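Local coordinates for protein superoxide dismutase [Ni] (Streptomyces coelicolor, PDB 1T6U) that catalyses the nickel-dependent dismutation of superoxide to hydrogen peroxide and dioxygen, working as a hollow homohexamer of four-helix-bundle subunits, at residues A[9-18]-A[101-112]; A[44-55]-A[81-91]. The protein carries 1 engineered substitution. All coordinates share one frame; numbering follows the deposited sequence. Where two conformers were deposited one is given.

The two contacts lie in one four-helix bundle, their centres about 13 Å apart, and each joins an antiparallel helix pair. Interaction 1 brings the start of helix 12-30 against helix 94-115, the first and last long helices of the chain; interaction 2, formed between residues in the middle of the sequence, joins helix 34-62 to helix 74-89. Glu17 and Arg47 form a salt bridge from one contact to the other (OE2 to NE, 2.9 Å), while Tyr103 and Ile107 pack on Thr81. Together these links tie both pairs into a single bundle. Both also reach neighbouring subunits of the hexamer; interaction 1 in addition lies beside the nickel site through Tyr9.

Interaction 1 (A[9-18]-A[101-112]); sequences YDPAQARIEA and LDYIAQIDKIFW
Pro11 packs on Phe111 at the end of an antiparallel pair of the four-helix bundle, the segments 12-18 and 101-112; the short axes approach to 9.8 Å at 168°. The aromatic group comes first. Pro11 CD stands 3.6 Å from the centroid of the Phe111 ring, 19° off its normal, a CH-pi contact over the face, displaced toward the rim. Phe111 CG is set opposite its own backbone N (chi1 179°), which carries the ring toward the proline, and its CD2 in turn lies above the centre of the Trp112 ring. Tyr9 touches Phe111 through CB, then leads its own ring away toward Tyr62 and the nickel site, whose metal is about 5 Å from the Tyr9 side chain.

Aliphatic packing continues along the pair. Ile104 CD1 meets Ala18 CB at 3.5 Å, tighter than usual for two carbons, and Leu101 CD2 touches the same methyl at 3.7 Å, so that two branches close on one alanine. Arg15 lays its CG across Leu101.

Polar links across the pair run through water, beside a capping bond within 9-18. In that bond Asp10 OD1 accepts from Ala12 N at 2.8 Å, met from above the carboxylate plane, and holds the turn leading into the helix. The same oxygen accepts from a water that also receives a weak bond from Trp112 NE1. A second water accepts from Arg15 NH1 at 2.6 Å and donates weakly to Asp108 OD1, relaying between opposite charges that do not touch; Arg15 NE has its salt bridge with Glu19. Trp112 meets Asp10 at the edge of its ring, where CZ2 lies 3.8 Å from OD2, the carboxylate standing steeply to the indole plane.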
loop_
_atom_site.group_PDB
_atom_site.type_symbol
_atom_site.label_atom_id
_atom_site.label_comp_id
_atom_site.label_asym_id
_atom_site.label_seq_id
_atom_site.Cartn_x
_atom_site.Cartn_y
_atom_site.Cartn_z
ATOM N N TYR A 9 -8.544 8.691 -18.209
ATOM C CA TYR A 9 -7.182 8.226 -18.459
ATOM C C TYR A 9 -6.308 9.326 -19.009
ATOM O O TYR A 9 -6.776 10.191 -19.741
ATOM C CB TYR A 9 -7.107 7.106 -19.514
ATOM C CG TYR A 9 -7.914 5.877 -19.181
ATOM C CD1 TYR A 9 -9.245 5.808 -19.516
ATOM C CD2 TYR A 9 -7.328 4.824 -18.518
ATOM C CE1 TYR A 9 -9.956 4.671 -19.192
ATOM C CE2 TYR A 9 -8.024 3.692 -18.197
ATOM C CZ TYR A 9 -9.348 3.639 -18.541
ATOM O OH TYR A 9 -10.083 2.516 -18.240
ATOM N N ASP A 10 -5.010 9.264 -18.714
ATOM C CA ASP A 10 -4.044 10.165 -19.324
ATOM C C ASP A 10 -2.674 9.542 -19.138
ATOM O O ASP A 10 -2.288 9.273 -17.990
ATOM C CB ASP A 10 -4.107 11.550 -18.724
ATOM C CG ASP A 10 -3.378 12.605 -19.513
ATOM O OD1 ASP A 10 -2.329 12.291 -20.080
ATOM O OD2 ASP A 10 -3.826 13.773 -19.590
ATOM N N PRO A 11 -1.947 9.312 -20.225
ATOM C CA PRO A 11 -0.573 8.843 -20.120
ATOM C C PRO A 11 0.332 9.760 -19.302
ATOM O O PRO A 11 1.409 9.294 -18.903
ATOM C CB PRO A 11 -0.084 8.804 -21.556
ATOM C CG PRO A 11 -1.306 8.693 -22.370
ATOM C CD PRO A 11 -2.357 9.469 -21.639
ATOM N N ALA A 12 -0.053 10.982 -19.006
ATOM C CA ALA A 12 0.678 11.839 -18.100
ATOM C C ALA A 12 0.945 11.225 -16.747
ATOM O O ALA A 12 1.931 11.551 -16.102
ATOM C CB ALA A 12 -0.148 13.078 -17.811
ATOM N N GLN A 13 0.110 10.318 -16.232
ATOM C CA GLN A 13 0.373 9.678 -14.951
ATOM C C GLN A 13 1.667 8.877 -15.037
ATOM O O GLN A 13 2.519 9.019 -14.161
ATOM C CB GLN A 13 -0.797 8.787 -14.483
ATOM C CG GLN A 13 -2.128 9.507 -14.341
ATOM C CD GLN A 13 -3.133 8.652 -13.592
ATOM O OE1 GLN A 13 -3.774 7.727 -14.150
ATOM N NE2 GLN A 13 -3.315 8.948 -12.309
ATOM N N ALA A 14 1.788 8.077 -16.103
ATOM C CA ALA A 14 3.021 7.349 -16.343
ATOM C C ALA A 14 4.179 8.298 -16.620
ATOM O O ALA A 14 5.301 8.120 -16.085
ATOM C CB ALA A 14 2.861 6.407 -17.535
ATOM N N ARG A 15 3.965 9.321 -17.465
ATOM C CA ARG A 15 5.024 10.239 -17.811
ATOM C C ARG A 15 5.640 10.953 -16.605
ATOM O O ARG A 15 6.870 11.047 -16.481
ATOM C CB ARG A 15 4.499 11.322 -18.793
ATOM C CG ARG A 15 5.654 12.198 -19.311
ATOM C CD ARG A 15 5.155 13.310 -20.190
ATOM N NE ARG A 15 4.518 14.298 -19.304
ATOM C CZ ARG A 15 3.246 14.655 -19.392
ATOM N NH1 ARG A 15 2.433 14.144 -20.316
ATOM N NH2 ARG A 15 2.852 15.556 -18.497
ATOM N N ILE A 16 4.775 11.445 -15.702
ATOM C CA ILE A 16 5.363 12.210 -14.603
ATOM C C ILE A 16 6.162 11.303 -13.703
ATOM O O ILE A 16 7.204 11.734 -13.210
ATOM C CB ILE A 16 4.214 12.938 -13.859
ATOM C CG1 ILE A 16 3.451 13.935 -14.737
ATOM C CG2 ILE A 16 4.730 13.554 -12.570
ATOM C CD1 ILE A 16 2.034 14.315 -14.339
ATOM N N GLU A 17 5.759 10.050 -13.510
ATOM C CA GLU A 17 6.577 9.144 -12.671
ATOM C C GLU A 17 7.879 8.837 -13.394
ATOM O O GLU A 17 8.917 8.810 -12.729
ATOM C CB GLU A 17 5.814 7.883 -12.284
ATOM C CG GLU A 17 4.583 8.130 -11.428
ATOM C CD GLU A 17 4.920 8.783 -10.102
ATOM O OE1 GLU A 17 3.979 9.168 -9.402
ATOM O OE2 GLU A 17 6.131 8.900 -9.767
ATOM N N ALA A 18 7.853 8.621 -14.723
ATOM C CA ALA A 18 9.096 8.386 -15.448
ATOM C C ALA A 18 9.983 9.612 -15.436
ATOM O O ALA A 18 11.218 9.500 -15.392
ATOM C CB ALA A 18 8.722 7.854 -16.828
ATOM N N LEU A 101 10.920 7.248 -21.089
ATOM C CA LEU A 101 10.113 8.398 -21.530
ATOM C C LEU A 101 9.828 8.394 -23.008
ATOM O O LEU A 101 8.716 8.755 -23.455
ATOM C CB LEU A 101 10.824 9.716 -21.146
ATOM C CG LEU A 101 10.694 10.061 -19.641
ATOM C CD1 LEU A 101 11.754 11.082 -19.262
ATOM C CD2 LEU A 101 9.289 10.535 -19.284
ATOM N N ASP A 102 10.824 7.969 -23.793
ATOM C CA ASP A 102 10.573 7.976 -25.241
ATOM C C ASP A 102 9.565 6.913 -25.617
ATOM O O ASP A 102 8.755 7.176 -26.501
ATOM C CB ASP A 102 11.879 7.730 -25.949
ATOM C CG ASP A 102 12.935 8.805 -25.830
ATOM O OD1 ASP A 102 14.120 8.501 -26.111
ATOM O OD2 ASP A 102 12.604 9.940 -25.483
ATOM N N TYR A 103 9.619 5.758 -24.944
ATOM C CA TYR A 103 8.575 4.764 -25.168
ATOM C C TYR A 103 7.221 5.269 -24.684
ATOM O O TYR A 103 6.202 5.118 -25.396
ATOM C CB TYR A 103 8.877 3.461 -24.460
ATOM C CG TYR A 103 9.846 2.549 -25.143
ATOM C CD1 TYR A 103 11.000 2.119 -24.509
ATOM C CD2 TYR A 103 9.572 2.085 -26.429
ATOM C CE1 TYR A 103 11.894 1.270 -25.114
ATOM C CE2 TYR A 103 10.490 1.239 -27.025
ATOM C CZ TYR A 103 11.647 0.833 -26.385
ATOM O OH TYR A 103 12.503 -0.031 -27.073
ATOM N N ILE A 104 7.134 5.871 -23.518
ATOM C CA ILE A 104 5.852 6.435 -23.091
ATOM C C ILE A 104 5.329 7.447 -24.096
ATOM O O ILE A 104 4.121 7.551 -24.338
ATOM C CB ILE A 104 5.976 7.047 -21.674
ATOM C CG1 ILE A 104 6.211 5.955 -20.630
ATOM C CG2 ILE A 104 4.772 7.905 -21.339
ATOM C CD1 ILE A 104 6.762 6.418 -19.292
ATOM N N ALA A 105 6.248 8.230 -24.687
ATOM C CA ALA A 105 5.851 9.225 -25.686
ATOM C C ALA A 105 5.212 8.621 -26.923
ATOM O O ALA A 105 4.262 9.175 -27.503
ATOM C CB ALA A 105 7.061 10.093 -26.065
ATOM N N GLN A 106 5.697 7.458 -27.342
ATOM C CA GLN A 106 5.038 6.712 -28.417
ATOM C C GLN A 106 3.643 6.232 -27.998
ATOM O O GLN A 106 2.736 6.343 -28.815
ATOM C CB GLN A 106 5.909 5.547 -28.877
ATOM C CG GLN A 106 7.286 5.921 -29.357
ATOM C CD GLN A 106 8.116 4.748 -29.852
ATOM O OE1 GLN A 106 7.569 3.836 -30.489
ATOM N NE2 GLN A 106 9.416 4.694 -29.613
ATOM N N ILE A 107 3.466 5.718 -26.803
ATOM C CA ILE A 107 2.155 5.330 -26.338
ATOM C C ILE A 107 1.260 6.557 -26.261
ATOM O O ILE A 107 0.082 6.495 -26.650
ATOM C CB ILE A 107 2.176 4.591 -24.980
ATOM C CG1 ILE A 107 2.950 3.267 -24.970
ATOM C CG2 ILE A 107 0.736 4.381 -24.511
ATOM C CD1 ILE A 107 3.154 2.663 -23.602
ATOM N N ASP A 108 1.763 7.676 -25.806
ATOM C CA ASP A 108 0.965 8.900 -25.689
ATOM C C ASP A 108 0.489 9.353 -27.054
ATOM O O ASP A 108 -0.652 9.756 -27.230
ATOM C CB ASP A 108 1.794 9.968 -24.975
ATOM C CG ASP A 108 1.080 11.284 -24.821
ATOM O OD1 ASP A 108 0.417 11.437 -23.789
ATOM O OD2 ASP A 108 1.223 12.087 -25.774
ATOM N N LYS A 109 1.334 9.238 -28.061
ATOM C CA LYS A 109 0.950 9.671 -29.404
ATOM C C LYS A 109 -0.253 8.853 -29.898
ATOM O O LYS A 109 -1.238 9.364 -30.431
ATOM C CB LYS A 109 2.134 9.556 -30.348
ATOM C CG LYS A 109 1.807 9.967 -31.797
ATOM C CD LYS A 109 3.001 9.724 -32.743
ATOM C CE LYS A 109 2.693 10.034 -34.200
ATOM N NZ LYS A 109 3.804 9.698 -35.174
ATOM N N ILE A 110 -0.209 7.543 -29.718
ATOM C CA ILE A 110 -1.319 6.629 -30.087
ATOM C C ILE A 110 -2.571 6.916 -29.265
ATOM O O ILE A 110 -3.679 7.081 -29.781
ATOM C CB ILE A 110 -0.822 5.180 -29.975
ATOM C CG1 ILE A 110 0.300 4.888 -31.007
ATOM C CG2 ILE A 110 -1.928 4.161 -30.068
ATOM C CD1 ILE A 110 0.895 3.509 -30.882
ATOM N N PHE A 111 -2.379 7.019 -27.927
ATOM C CA PHE A 111 -3.480 7.378 -27.041
ATOM C C PHE A 111 -4.281 8.558 -27.591
ATOM O O PHE A 111 -5.502 8.524 -27.781
ATOM C CB PHE A 111 -2.937 7.627 -25.638
ATOM C CG PHE A 111 -4.033 8.036 -24.664
ATOM C CD1 PHE A 111 -4.775 7.095 -23.991
ATOM C CD2 PHE A 111 -4.361 9.374 -24.441
ATOM C CE1 PHE A 111 -5.788 7.478 -23.112
ATOM C CE2 PHE A 111 -5.341 9.759 -23.545
ATOM C CZ PHE A 111 -6.090 8.801 -22.886
ATOM N N TRP A 112 -3.588 9.674 -27.834
ATOM C CA TRP A 112 -4.331 10.893 -28.260
ATOM C C TRP A 112 -4.901 10.700 -29.646
ATOM O O TRP A 112 -5.973 11.250 -29.892
ATOM C CB TRP A 112 -3.482 12.165 -28.087
ATOM C CG TRP A 112 -3.317 12.439 -26.610
ATOM C CD1 TRP A 112 -2.166 12.284 -25.848
ATOM C CD2 TRP A 112 -4.343 12.894 -25.742
ATOM N NE1 TRP A 112 -2.449 12.624 -24.563
ATOM C CE2 TRP A 112 -3.764 13.004 -24.464
ATOM C CE3 TRP A 112 -5.690 13.224 -25.903
ATOM C CZ2 TRP A 112 -4.489 13.434 -23.344
ATOM C CZ3 TRP A 112 -6.391 13.645 -24.802
ATOM C CH2 TRP A 112 -5.798 13.751 -23.538
HETATM O O HOH W 1 -0.941 13.698 -21.786
HETATM O O HOH W 2 2.495 11.862 -21.598
#

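Interaction 2 (A[44-55]-A[81-91]). Engineered in segment 81-91: Met85 (natural residue Leu).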
loop_
_atom_site.group_PDB
_atom_site.type_symbol
_atom_site.label_atom_id
_atom_site.label_comp_id
_atom_site.label_asym_id
_atom_site.label_seq_id
_atom_site.Cartn_x
_atom_site.Cartn_y
_atom_site.Cartn_z
ATOM N N LYS A 44 13.592 5.792 -6.537
ATOM C CA LYS A 44 13.590 5.444 -7.953
ATOM C C LYS A 44 12.814 4.156 -8.145
ATOM O O LYS A 44 12.004 4.002 -9.075
ATOM C CB LYS A 44 15.035 5.299 -8.462
ATOM C CG LYS A 44 15.120 4.837 -9.918
ATOM C CD LYS A 44 16.465 5.145 -10.566
ATOM C CE LYS A 44 17.660 4.504 -9.905
ATOM N NZ LYS A 44 17.613 3.043 -10.136
ATOM N N GLU A 45 13.052 3.200 -7.256
ATOM C CA GLU A 45 12.368 1.911 -7.409
ATOM C C GLU A 45 10.863 2.060 -7.294
ATOM O O GLU A 45 10.087 1.477 -8.071
ATOM C CB GLU A 45 12.910 0.917 -6.372
ATOM C CG GLU A 45 12.707 -0.556 -6.660
ATOM C CD GLU A 45 13.666 -1.118 -7.688
ATOM O OE1 GLU A 45 14.643 -0.456 -8.070
ATOM O OE2 GLU A 45 13.450 -2.269 -8.128
ATOM N N GLN A 46 10.425 2.872 -6.344
ATOM C CA GLN A 46 8.998 3.119 -6.130
ATOM C C GLN A 46 8.354 3.850 -7.288
ATOM O O GLN A 46 7.265 3.474 -7.728
ATOM C CB GLN A 46 8.826 3.938 -4.841
ATOM C CG GLN A 46 9.177 3.220 -3.563
ATOM C CD GLN A 46 9.326 4.059 -2.324
ATOM O OE1 GLN A 46 9.542 5.269 -2.357
ATOM N NE2 GLN A 46 9.288 3.500 -1.125
ATOM N N ARG A 47 8.997 4.915 -7.771
ATOM C CA ARG A 47 8.333 5.680 -8.828
ATOM C C ARG A 47 8.273 4.884 -10.123
ATOM O O ARG A 47 7.281 4.952 -10.840
ATOM C CB ARG A 47 9.011 7.041 -9.009
ATOM C CG ARG A 47 9.244 7.865 -7.785
ATOM C CD ARG A 47 8.210 7.807 -6.687
ATOM N NE ARG A 47 6.919 8.379 -7.027
ATOM C CZ ARG A 47 5.976 8.695 -6.149
ATOM N NH1 ARG A 47 6.137 8.513 -4.843
ATOM N NH2 ARG A 47 4.822 9.220 -6.562
ATOM N N ALA A 48 9.339 4.107 -10.388
ATOM C CA ALA A 48 9.381 3.271 -11.588
ATOM C C ALA A 48 8.258 2.236 -11.531
ATOM O O ALA A 48 7.594 1.968 -12.528
ATOM C CB ALA A 48 10.723 2.618 -11.728
ATOM N N GLU A 49 8.049 1.633 -10.362
ATOM C CA GLU A 49 6.947 0.690 -10.204
ATOM C C GLU A 49 5.586 1.326 -10.462
ATOM O O GLU A 49 4.751 0.714 -11.112
ATOM C CB GLU A 49 6.988 0.092 -8.783
ATOM C CG GLU A 49 5.887 -0.931 -8.501
ATOM C CD GLU A 49 6.023 -2.228 -9.265
ATOM O OE1 GLU A 49 6.948 -2.459 -10.081
ATOM O OE2 GLU A 49 5.125 -3.081 -9.005
ATOM N N LEU A 50 5.387 2.547 -9.983
ATOM C CA LEU A 50 4.150 3.260 -10.240
ATOM C C LEU A 50 3.979 3.509 -11.750
ATOM O O LEU A 50 2.887 3.356 -12.325
ATOM C CB LEU A 50 4.133 4.574 -9.489
ATOM C CG LEU A 50 3.871 4.508 -8.005
ATOM C CD1 LEU A 50 4.123 5.846 -7.347
ATOM C CD2 LEU A 50 2.418 4.047 -7.754
ATOM N N ALA A 51 5.062 3.895 -12.414
ATOM C CA ALA A 51 5.018 4.105 -13.866
ATOM C C ALA A 51 4.616 2.830 -14.585
ATOM O O ALA A 51 3.822 2.859 -15.527
ATOM C CB ALA A 51 6.351 4.622 -14.389
ATOM N N LYS A 52 5.141 1.679 -14.153
ATOM C CA LYS A 52 4.744 0.418 -14.749
ATOM C C LYS A 52 3.252 0.150 -14.579
ATOM O O LYS A 52 2.574 -0.281 -15.535
ATOM C CB LYS A 52 5.563 -0.721 -14.158
ATOM C CG LYS A 52 7.020 -0.765 -14.603
ATOM C CD LYS A 52 7.776 -1.948 -13.997
ATOM C CE LYS A 52 7.631 -3.210 -14.799
ATOM N NZ LYS A 52 8.143 -4.397 -14.037
ATOM N N HIS A 53 2.739 0.406 -13.366
ATOM C CA HIS A 53 1.283 0.252 -13.173
ATOM C C HIS A 53 0.458 1.094 -14.146
ATOM O O HIS A 53 -0.472 0.647 -14.790
ATOM C CB HIS A 53 0.956 0.589 -11.728
ATOM C CG HIS A 53 -0.518 0.601 -11.472
ATOM N ND1 HIS A 53 -1.267 -0.517 -11.271
ATOM C CD2 HIS A 53 -1.377 1.660 -11.424
ATOM C CE1 HIS A 53 -2.531 -0.146 -11.099
ATOM N NE2 HIS A 53 -2.616 1.162 -11.180
ATOM N N HIS A 54 0.838 2.392 -14.248
ATOM C CA HIS A 54 0.085 3.271 -15.127
ATOM C C HIS A 54 0.129 2.774 -16.580
ATOM O O HIS A 54 -0.871 2.809 -17.277
ATOM C CB HIS A 54 0.604 4.702 -15.005
ATOM C CG HIS A 54 0.402 5.309 -13.673
ATOM N ND1 HIS A 54 -0.816 5.303 -13.030
ATOM C CD2 HIS A 54 1.280 5.970 -12.904
ATOM C CE1 HIS A 54 -0.645 5.945 -11.884
ATOM N NE2 HIS A 54 0.621 6.359 -11.764
ATOM N N VAL A 55 1.303 2.328 -17.048
ATOM C CA VAL A 55 1.366 1.898 -18.438
ATOM C C VAL A 55 0.541 0.638 -18.616
ATOM O O VAL A 55 -0.183 0.509 -19.597
ATOM C CB VAL A 55 2.832 1.678 -18.813
ATOM C CG1 VAL A 55 2.943 0.916 -20.143
ATOM C CG2 VAL A 55 3.568 3.011 -18.904
ATOM N N THR A 81 7.978 -0.904 -23.321
ATOM C CA THR A 81 7.962 0.192 -22.358
ATOM C C THR A 81 8.158 -0.325 -20.950
ATOM O O THR A 81 8.923 0.228 -20.150
ATOM C CB THR A 81 6.612 0.917 -22.445
ATOM O OG1 THR A 81 6.390 1.416 -23.785
ATOM C CG2 THR A 81 6.560 2.131 -21.535
ATOM N N LEU A 82 7.451 -1.394 -20.604
ATOM C CA LEU A 82 7.550 -1.950 -19.258
ATOM C C LEU A 82 8.948 -2.473 -19.010
ATOM O O LEU A 82 9.489 -2.248 -17.939
ATOM C CB LEU A 82 6.488 -3.032 -19.037
ATOM C CG LEU A 82 5.058 -2.480 -19.040
ATOM C CD1 LEU A 82 4.026 -3.598 -18.959
ATOM C CD2 LEU A 82 4.761 -1.504 -17.906
ATOM N N LYS A 83 9.519 -3.126 -20.019
ATOM C CA LYS A 83 10.894 -3.584 -19.912
ATOM C C LYS A 83 11.868 -2.421 -19.757
ATOM O O LYS A 83 12.909 -2.539 -19.053
ATOM C CB LYS A 83 11.215 -4.489 -21.124
ATOM C CG LYS A 83 10.591 -5.874 -20.997
ATOM C CD LYS A 83 10.844 -6.703 -22.263
ATOM C CE LYS A 83 10.639 -8.182 -21.998
ATOM N NZ LYS A 83 9.277 -8.503 -21.489
ATOM N N ALA A 84 11.603 -1.300 -20.411
ATOM C CA ALA A 84 12.469 -0.147 -20.284
ATOM C C ALA A 84 12.415 0.434 -18.871
ATOM O O ALA A 84 13.422 0.944 -18.351
ATOM C CB ALA A 84 12.157 0.936 -21.288
ATOM N N MET A 85 11.227 0.327 -18.278
ATOM C CA MET A 85 11.076 0.793 -16.905
ATOM C C MET A 85 11.841 -0.103 -15.939
ATOM O O MET A 85 12.452 0.361 -14.980
ATOM C CB MET A 85 9.597 0.884 -16.515
ATOM C CG MET A 85 8.827 2.027 -17.110
ATOM S SD MET A 85 9.317 3.697 -16.677
ATOM C CE MET A 85 10.406 3.587 -15.258
ATOM N N SER A 86 11.798 -1.407 -16.182
ATOM C CA SER A 86 12.572 -2.336 -15.397
ATOM C C SER A 86 14.058 -2.002 -15.522
ATOM O O SER A 86 14.817 -2.079 -14.560
ATOM C CB SER A 86 12.342 -3.768 -15.817
ATOM O OG SER A 86 11.057 -4.250 -15.480
ATOM N N ALA A 87 14.507 -1.690 -16.725
ATOM C CA ALA A 87 15.919 -1.346 -16.926
ATOM C C ALA A 87 16.283 -0.062 -16.203
ATOM O O ALA A 87 17.390 0.059 -15.664
ATOM C CB ALA A 87 16.230 -1.220 -18.404
ATOM N N ALA A 88 15.373 0.905 -16.162
ATOM C CA ALA A 88 15.620 2.148 -15.411
ATOM C C ALA A 88 15.694 1.877 -13.923
ATOM O O ALA A 88 16.513 2.440 -13.194
ATOM C CB ALA A 88 14.549 3.189 -15.715
ATOM N N LYS A 89 14.840 1.018 -13.387
ATOM C CA LYS A 89 15.008 0.566 -11.991
ATOM C C LYS A 89 16.422 0.088 -11.735
ATOM O O LYS A 89 17.003 0.441 -10.703
ATOM C CB LYS A 89 14.073 -0.595 -11.568
ATOM C CG LYS A 89 12.616 -0.208 -11.385
ATOM C CD LYS A 89 11.854 -1.470 -10.962
ATOM C CE LYS A 89 10.361 -1.221 -10.724
ATOM N NZ LYS A 89 9.662 -2.450 -10.237
ATOM N N GLY A 90 16.965 -0.711 -12.630
ATOM C CA GLY A 90 18.261 -1.298 -12.458
ATOM C C GLY A 90 19.447 -0.376 -12.642
ATOM O O GLY A 90 20.567 -0.831 -12.400
ATOM N N SER A 91 19.254 0.851 -13.092
ATOM C CA SER A 91 20.266 1.772 -13.528
ATOM C C SER A 91 20.213 3.132 -12.851
ATOM O O SER A 91 19.177 3.644 -12.506
ATOM C CB SER A 91 20.170 1.986 -15.051
ATOM O OG SER A 91 21.239 2.783 -15.541
HETATM O O HOH W 3 11.060 -3.477 -7.946
#
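Knobs-into-holes packing joins helix 44-55 to helix 81-89 in the four-helix bundle, with Lys89 seated among Glu45, Ala48, Glu49 and Lys52, and Lys52 among Leu82, Met85, Ser86 and Lys89. The axes are 9.3 Å apart at 177°. Lys89, extended beyond CG, presses that atom on Ala48 CB at a tight 3.4 Å and passes across the Glu45 carboxylate. Its NZ forms a salt bridge with Glu49 OE1 at 2.7 Å, on the anti side and 31° out of the carboxylate plane; a water bonded to NZ at 2.9 Å donates to Glu45 OE2, while Glu45 OE1 is held by a salt bridge to Arg39 NE of another subunit. With an alanine in place of Lys89, Glu49 would probably lose its charge partner in this contact and a gap would open beside Ala48.

Lys52 slides past Met85, Lys52 CG 3.6 Å from Met85 CB, and bends at chi3 (86°), bringing NZ to a weak bond with Ser86 OG. Asp3 of a neighbouring subunit is the main polar partner of Ser86 and, with Asp61 there, pairs with Lys52 NZ; Asp3 OD2 binds Lys89 NZ too, so the two ammonium groups share one carboxylate. The engineered Met85 sets SD 3.9 Å from Ala51 CB. Lys44 NZ reaches Ser91 O at 2.9 Å, from above the carbonyl plane. The reciprocal knobs and near-antiparallel axes are those of the nickel superoxide dismutase four-helix bundle.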